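Local coordinates for protein homoserine kinase (PDB 4P52) that probably catalyses the ATP-dependent phosphorylation of L-homoserine to O-phospho-L-homoserine, a step of threonine biosynthesis, as a member of the GHMP kinase family, at residues L45-G53 with V318-Q326; G119-Y130 with D163-G171. One frame throughout, in Å; residues are numbered along the deposited sequence.

Interaction 1: residues L45-G53 with V318-Q326; sequences LGFAVDNPG and VYVSTVNQQ
Asn324 grips strand 45-49 with two hydrogen bonds. Its backbone N gives a nearly straight bond to Ala48 O (2.9 Å, 175°). Its ND2 binds Val49 O at 3.1 Å, the acceptor lying in the amide plane but the donor standing above the carbonyl plane. CG of Asn324 is anti to its backbone N (chi1 169°), which carries the amide to that carbonyl. Asn324 OD1 accepts from Gln326 N, an Asx turn that helps fix the amide's rotation. A third bond runs from Asp50 N to Ser321 OG (3.3 Å). The hydroxyl itself donates to Thr322 O. One water donates to Asp50 OD2 and accepts from Thr322 N.

The apolar part centres on Pro52, which follows a cis peptide bond. Its CD sits over the centre of the Tyr319 ring, 3.7 Å from the centroid, a CH-pi contact. With an alanine at Tyr319 the ring is lost, which would probably leave Pro52 CD and Asn51 CB without the surface they pack on. Val323 CG2 meets Phe47 CD1 at 4.1 Å. The arrangement fits the two-domain GHMP kinase fold: edge strand 316-322 of the four-stranded sheet meets a corner of the larger mixed sheet.

Interaction 2: residues G119-Y130 with D163-G171; sequences GSSAASTVAGVY and DNVAPCLYG
Val126 rests against Val165, Cys168 and Leu169, in the middle of a helix-helix contact inside the GHMP kinase N-terminal domain. The axes of helices 120-130 and 163-170 approach to 8.8 Å and cross at -44°. The first helix starts within the glycine-rich sequence: Gly119 is its N-cap residue, and Ser120 and Ser121 are in its first turn. That sequence probably binds nucleotide phosphate, as in other GHMP kinases.

CB of Val126 lies 3.6 Å from Cys168 SG. From there the side chain forks. CG1 is anti to the backbone N (chi1 164°), which directs it to the backbone of the second helix, where it meets Leu169 CA at 3.6 Å. The same methyl also touches Leu169 CB and the cysteine sulfur. CG2 meets Val165 CG1 at 3.8 Å, with Val165 O also close by. It touches the sulfur too, which thus lies against CB and both methyls. The fork fits among three residues spaced over one turn of the partner helix.

Toward the start of the first helix, Ala122 and Ala123 present small side chains. Ala122 CB touches Asn164 CB and Val165 CG2, and the sulfur of Cys168 reaches Ala123 CA. Asn164 ND2 lies beside Gly119 CA at 3.8 Å, but its hydrogen bond goes to Thr34 OG1 of strand 26-36. Helix 146-157 covers Val165 through Leu146 and Ala149. At the far end, Leu169 CD1 lies at the edge of the Tyr130 ring, 4.2 Å from Tyr130 CD1.

Overall arrangement
Interaction 2 is nested along the chain inside the loop closed by interaction 1, and their centres are 12 Å apart. They touch directly through Pro167, where helix 163-170 is kinked. Its carbonyl O lies 3.5 Å from Ala48 CB, and its CB packs against Phe47 CA at 3.9 Å. Strand 26-36 serves both: it pairs with strand 45-49 through Val35 and Ala33, while Thr34 binds Asn164. Met112 also links the two, touching Pro52 and Ser120. Strand 45-49 lies between the two: it meets segment 318-326 in interaction 1 and packs on Pro167 of interaction 2. The start of helix 120-135 is probably part of the phosphate-binding site, as in other GHMP kinases.

Interaction 1: residues L45-G53 with V318-Q326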
# COMPACT_ATOMS: atom_id res chain seq x y z
N LEU A 45 -7.54 5.84 1.57
CA LEU A 45 -8.20 5.00 2.59
C LEU A 45 -9.26 5.81 3.30
O LEU A 45 -9.10 7.00 3.53
CB LEU A 45 -7.21 4.52 3.64
CG LEU A 45 -5.98 3.77 3.14
CD1 LEU A 45 -5.03 3.52 4.31
CD2 LEU A 45 -6.38 2.47 2.45
N GLY A 46 -10.35 5.16 3.66
CA GLY A 46 -11.45 5.80 4.37
C GLY A 46 -12.33 4.72 4.97
O GLY A 46 -12.39 3.58 4.46
N PHE A 47 -13.02 5.06 6.06
CA PHE A 47 -13.95 4.12 6.67
C PHE A 47 -15.09 4.85 7.34
O PHE A 47 -14.94 6.02 7.71
CB PHE A 47 -13.22 3.17 7.64
CG PHE A 47 -12.69 3.85 8.87
CD1 PHE A 47 -13.52 4.08 9.97
CD2 PHE A 47 -11.33 4.22 8.95
CE1 PHE A 47 -13.03 4.67 11.12
CE2 PHE A 47 -10.82 4.83 10.10
CZ PHE A 47 -11.68 5.05 11.18
N ALA A 48 -16.23 4.17 7.47
CA ALA A 48 -17.44 4.80 8.02
C ALA A 48 -17.54 4.55 9.50
O ALA A 48 -17.10 3.52 10.00
CB ALA A 48 -18.67 4.28 7.31
N VAL A 49 -18.11 5.50 10.22
CA VAL A 49 -18.34 5.26 11.63
C VAL A 49 -19.83 5.29 11.89
O VAL A 49 -20.58 5.53 10.96
CB VAL A 49 -17.57 6.23 12.54
CG1 VAL A 49 -16.08 5.90 12.47
CG2 VAL A 49 -17.85 7.68 12.16
N ASP A 50 -20.24 5.01 13.13
CA ASP A 50 -21.67 4.94 13.48
C ASP A 50 -22.30 6.34 13.58
O ASP A 50 -23.45 6.51 13.18
CB ASP A 50 -21.89 4.25 14.83
CG ASP A 50 -21.58 2.75 14.80
OD1 ASP A 50 -21.38 2.14 13.71
OD2 ASP A 50 -21.55 2.16 15.92
N ASN A 51 -21.54 7.30 14.12
CA ASN A 51 -22.00 8.66 14.43
C ASN A 51 -20.84 9.62 14.33
O ASN A 51 -19.72 9.24 14.58
CB ASN A 51 -22.52 8.75 15.86
CG ASN A 51 -23.72 7.89 16.09
OD1 ASN A 51 -24.85 8.26 15.71
ND2 ASN A 51 -23.51 6.71 16.69
N PRO A 52 -21.12 10.87 13.96
CA PRO A 52 -22.47 11.30 13.62
C PRO A 52 -22.78 11.05 12.12
O PRO A 52 -22.22 10.11 11.54
CB PRO A 52 -22.46 12.79 13.99
CG PRO A 52 -21.04 13.22 13.77
CD PRO A 52 -20.17 11.99 13.99
N GLY A 53 -23.67 11.85 11.53
CA GLY A 53 -24.09 11.61 10.15
C GLY A 53 -25.11 12.65 9.75
O GLY A 53 -25.40 13.56 10.52
N VAL A 318 -16.95 13.71 21.42
CA VAL A 318 -16.25 12.45 21.25
C VAL A 318 -17.24 11.40 20.79
O VAL A 318 -18.35 11.33 21.30
CB VAL A 318 -15.59 12.03 22.59
CG1 VAL A 318 -14.95 10.67 22.49
CG2 VAL A 318 -14.54 13.08 22.99
N TYR A 319 -16.84 10.59 19.82
CA TYR A 319 -17.66 9.47 19.37
C TYR A 319 -16.80 8.20 19.34
O TYR A 319 -15.62 8.25 18.96
CB TYR A 319 -18.19 9.71 17.95
CG TYR A 319 -18.88 11.03 17.80
CD1 TYR A 319 -18.17 12.17 17.46
CD2 TYR A 319 -20.28 11.12 17.99
CE1 TYR A 319 -18.82 13.38 17.31
CE2 TYR A 319 -20.95 12.34 17.86
CZ TYR A 319 -20.22 13.45 17.53
OH TYR A 319 -20.86 14.64 17.38
N VAL A 320 -17.39 7.08 19.72
CA VAL A 320 -16.64 5.84 19.81
C VAL A 320 -17.46 4.78 19.12
O VAL A 320 -18.65 4.64 19.42
CB VAL A 320 -16.40 5.45 21.29
CG1 VAL A 320 -15.82 4.06 21.40
CG2 VAL A 320 -15.44 6.43 21.95
N SER A 321 -16.85 4.07 18.18
CA SER A 321 -17.53 2.95 17.55
C SER A 321 -16.56 2.03 16.85
O SER A 321 -15.42 2.39 16.62
CB SER A 321 -18.60 3.44 16.55
OG SER A 321 -18.06 3.83 15.30
N THR A 322 -17.02 0.82 16.53
CA THR A 322 -16.35 -0.01 15.53
C THR A 322 -16.63 0.58 14.12
O THR A 322 -17.44 1.52 13.99
CB THR A 322 -16.79 -1.50 15.62
OG1 THR A 322 -18.20 -1.61 15.38
CG2 THR A 322 -16.46 -2.10 17.01
N VAL A 323 -15.99 0.05 13.09
CA VAL A 323 -16.26 0.44 11.72
C VAL A 323 -17.70 0.07 11.37
O VAL A 323 -18.15 -1.06 11.63
CB VAL A 323 -15.28 -0.27 10.75
CG1 VAL A 323 -15.66 -0.00 9.28
CG2 VAL A 323 -13.85 0.18 11.04
N ASN A 324 -18.42 1.02 10.79
CA ASN A 324 -19.82 0.84 10.46
C ASN A 324 -19.92 0.12 9.12
O ASN A 324 -19.63 0.69 8.08
CB ASN A 324 -20.50 2.22 10.46
CG ASN A 324 -21.92 2.21 9.88
OD1 ASN A 324 -22.46 1.16 9.48
ND2 ASN A 324 -22.50 3.41 9.78
N GLN A 325 -20.31 -1.15 9.16
CA GLN A 325 -20.41 -1.98 7.96
C GLN A 325 -21.69 -1.74 7.16
O GLN A 325 -21.82 -2.20 6.06
CB GLN A 325 -20.37 -3.45 8.34
CG GLN A 325 -19.19 -3.92 9.18
CD GLN A 325 -17.85 -3.76 8.48
OE1 GLN A 325 -17.74 -3.82 7.26
NE2 GLN A 325 -16.82 -3.51 9.27
N GLN A 326 -22.67 -1.07 7.74
CA GLN A 326 -23.95 -0.88 7.09
C GLN A 326 -23.90 0.19 6.01
O GLN A 326 -24.34 -0.04 4.89
CB GLN A 326 -25.03 -0.54 8.13
CG GLN A 326 -26.41 -0.18 7.59
CD GLN A 326 -26.91 -1.09 6.47
OE1 GLN A 326 -26.65 -2.30 6.43
NE2 GLN A 326 -27.66 -0.51 5.55
O HOH W 1 -19.70 0.21 17.46
O HOH W 2 -20.19 -0.23 14.01
O HOH W 3 -20.83 6.10 17.81

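Interaction 2: residues G119-Y130 with D163-G171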
# COMPACT_ATOMS: atom_id res chain seq x y z
N GLY A 119 -16.47 14.21 6.64
CA GLY A 119 -17.18 13.84 5.41
C GLY A 119 -18.63 14.32 5.42
O GLY A 119 -19.56 13.56 5.12
N SER A 120 -18.81 15.61 5.73
CA SER A 120 -20.12 16.17 5.97
C SER A 120 -20.91 16.30 4.67
O SER A 120 -22.08 15.88 4.58
CB SER A 120 -20.01 17.53 6.66
OG SER A 120 -21.28 17.96 7.11
N SER A 121 -20.27 16.89 3.68
CA SER A 121 -20.89 17.04 2.39
C SER A 121 -21.20 15.67 1.75
O SER A 121 -22.25 15.49 1.14
CB SER A 121 -20.00 17.88 1.49
OG SER A 121 -20.82 18.53 0.54
N ALA A 122 -20.30 14.72 1.94
CA ALA A 122 -20.46 13.38 1.40
C ALA A 122 -21.72 12.69 1.95
O ALA A 122 -22.50 12.09 1.18
CB ALA A 122 -19.23 12.54 1.71
N ALA A 123 -21.91 12.80 3.26
CA ALA A 123 -22.99 12.15 3.99
C ALA A 123 -24.34 12.63 3.46
O ALA A 123 -25.23 11.82 3.18
CB ALA A 123 -22.86 12.40 5.49
N SER A 124 -24.47 13.94 3.29
CA SER A 124 -25.68 14.52 2.73
C SER A 124 -25.98 13.97 1.34
O SER A 124 -27.13 13.60 1.03
CB SER A 124 -25.50 16.03 2.64
OG SER A 124 -25.59 16.60 3.93
N THR A 125 -24.94 13.93 0.52
CA THR A 125 -25.07 13.56 -0.87
C THR A 125 -25.43 12.08 -0.98
O THR A 125 -26.32 11.72 -1.77
CB THR A 125 -23.73 13.81 -1.58
OG1 THR A 125 -23.35 15.18 -1.39
CG2 THR A 125 -23.86 13.53 -3.05
N VAL A 126 -24.75 11.25 -0.19
CA VAL A 126 -24.99 9.81 -0.18
C VAL A 126 -26.42 9.56 0.35
O VAL A 126 -27.16 8.76 -0.22
CB VAL A 126 -23.92 9.08 0.66
CG1 VAL A 126 -24.35 7.68 1.00
CG2 VAL A 126 -22.61 9.06 -0.08
N ALA A 127 -26.81 10.26 1.41
CA ALA A 127 -28.17 10.19 1.90
C ALA A 127 -29.21 10.48 0.81
O ALA A 127 -30.16 9.69 0.65
CB ALA A 127 -28.36 11.08 3.10
N GLY A 128 -29.03 11.55 0.05
CA GLY A 128 -29.97 11.88 -1.02
C GLY A 128 -30.09 10.82 -2.10
O GLY A 128 -31.19 10.47 -2.55
N VAL A 129 -28.95 10.27 -2.52
CA VAL A 129 -28.92 9.35 -3.66
C VAL A 129 -29.48 7.99 -3.26
O VAL A 129 -30.30 7.40 -3.98
CB VAL A 129 -27.49 9.21 -4.22
CG1 VAL A 129 -27.46 8.18 -5.31
CG2 VAL A 129 -27.03 10.54 -4.78
N TYR A 130 -29.06 7.52 -2.09
CA TYR A 130 -29.60 6.33 -1.51
C TYR A 130 -31.10 6.48 -1.38
O TYR A 130 -31.83 5.58 -1.77
CB TYR A 130 -29.02 6.13 -0.14
CG TYR A 130 -29.22 4.76 0.39
CD1 TYR A 130 -28.37 3.72 0.01
CD2 TYR A 130 -30.27 4.48 1.28
CE1 TYR A 130 -28.53 2.42 0.52
CE2 TYR A 130 -30.45 3.20 1.78
CZ TYR A 130 -29.58 2.17 1.39
OH TYR A 130 -29.74 0.91 1.89
N ASP A 163 -12.74 8.64 -1.01
CA ASP A 163 -12.44 8.03 0.27
C ASP A 163 -13.35 8.51 1.39
O ASP A 163 -13.35 7.94 2.48
CB ASP A 163 -10.97 8.16 0.65
CG ASP A 163 -10.52 9.60 0.86
OD1 ASP A 163 -11.32 10.56 0.66
OD2 ASP A 163 -9.33 9.75 1.23
N ASN A 164 -14.16 9.53 1.11
CA ASN A 164 -15.33 9.81 1.98
C ASN A 164 -16.61 9.15 1.43
O ASN A 164 -17.30 8.43 2.15
CB ASN A 164 -15.57 11.30 2.13
CG ASN A 164 -14.47 12.00 2.89
OD1 ASN A 164 -13.79 12.86 2.33
ND2 ASN A 164 -14.30 11.68 4.18
N VAL A 165 -16.89 9.39 0.15
CA VAL A 165 -18.14 9.00 -0.47
C VAL A 165 -18.33 7.48 -0.51
O VAL A 165 -19.39 6.99 -0.13
CB VAL A 165 -18.28 9.58 -1.89
CG1 VAL A 165 -19.62 9.21 -2.47
CG2 VAL A 165 -18.21 11.10 -1.87
N ALA A 166 -17.32 6.73 -0.99
CA ALA A 166 -17.46 5.27 -1.12
C ALA A 166 -17.77 4.55 0.21
O ALA A 166 -18.74 3.77 0.27
CB ALA A 166 -16.27 4.64 -1.84
N PRO A 167 -16.97 4.81 1.28
CA PRO A 167 -17.29 4.14 2.56
C PRO A 167 -18.62 4.62 3.17
O PRO A 167 -19.30 3.86 3.90
CB PRO A 167 -16.11 4.52 3.48
CG PRO A 167 -15.54 5.76 2.89
CD PRO A 167 -15.78 5.68 1.39
N CYS A 168 -18.99 5.86 2.86
CA CYS A 168 -20.23 6.37 3.32
C CYS A 168 -21.38 5.58 2.69
O CYS A 168 -22.30 5.12 3.38
CB CYS A 168 -20.36 7.86 2.99
SG CYS A 168 -21.92 8.48 3.63
N LEU A 169 -21.32 5.42 1.38
CA LEU A 169 -22.35 4.72 0.64
C LEU A 169 -22.31 3.21 0.84
O LEU A 169 -23.35 2.58 0.90
CB LEU A 169 -22.24 5.05 -0.85
CG LEU A 169 -23.15 4.31 -1.83
CD1 LEU A 169 -24.64 4.60 -1.64
CD2 LEU A 169 -22.70 4.63 -3.25
N TYR A 170 -21.12 2.63 0.91
CA TYR A 170 -20.99 1.19 0.90
C TYR A 170 -20.87 0.63 2.27
O TYR A 170 -21.02 -0.56 2.46
CB TYR A 170 -19.76 0.75 0.12
CG TYR A 170 -19.82 1.04 -1.35
CD1 TYR A 170 -21.02 1.00 -2.05
CD2 TYR A 170 -18.67 1.35 -2.06
CE1 TYR A 170 -21.07 1.27 -3.41
CE2 TYR A 170 -18.71 1.62 -3.42
CZ TYR A 170 -19.91 1.57 -4.08
OH TYR A 170 -19.92 1.82 -5.43
N GLY A 171 -20.56 1.49 3.24
CA GLY A 171 -20.18 1.00 4.57
C GLY A 171 -18.79 0.40 4.57
O GLY A 171 -18.22 0.09 3.53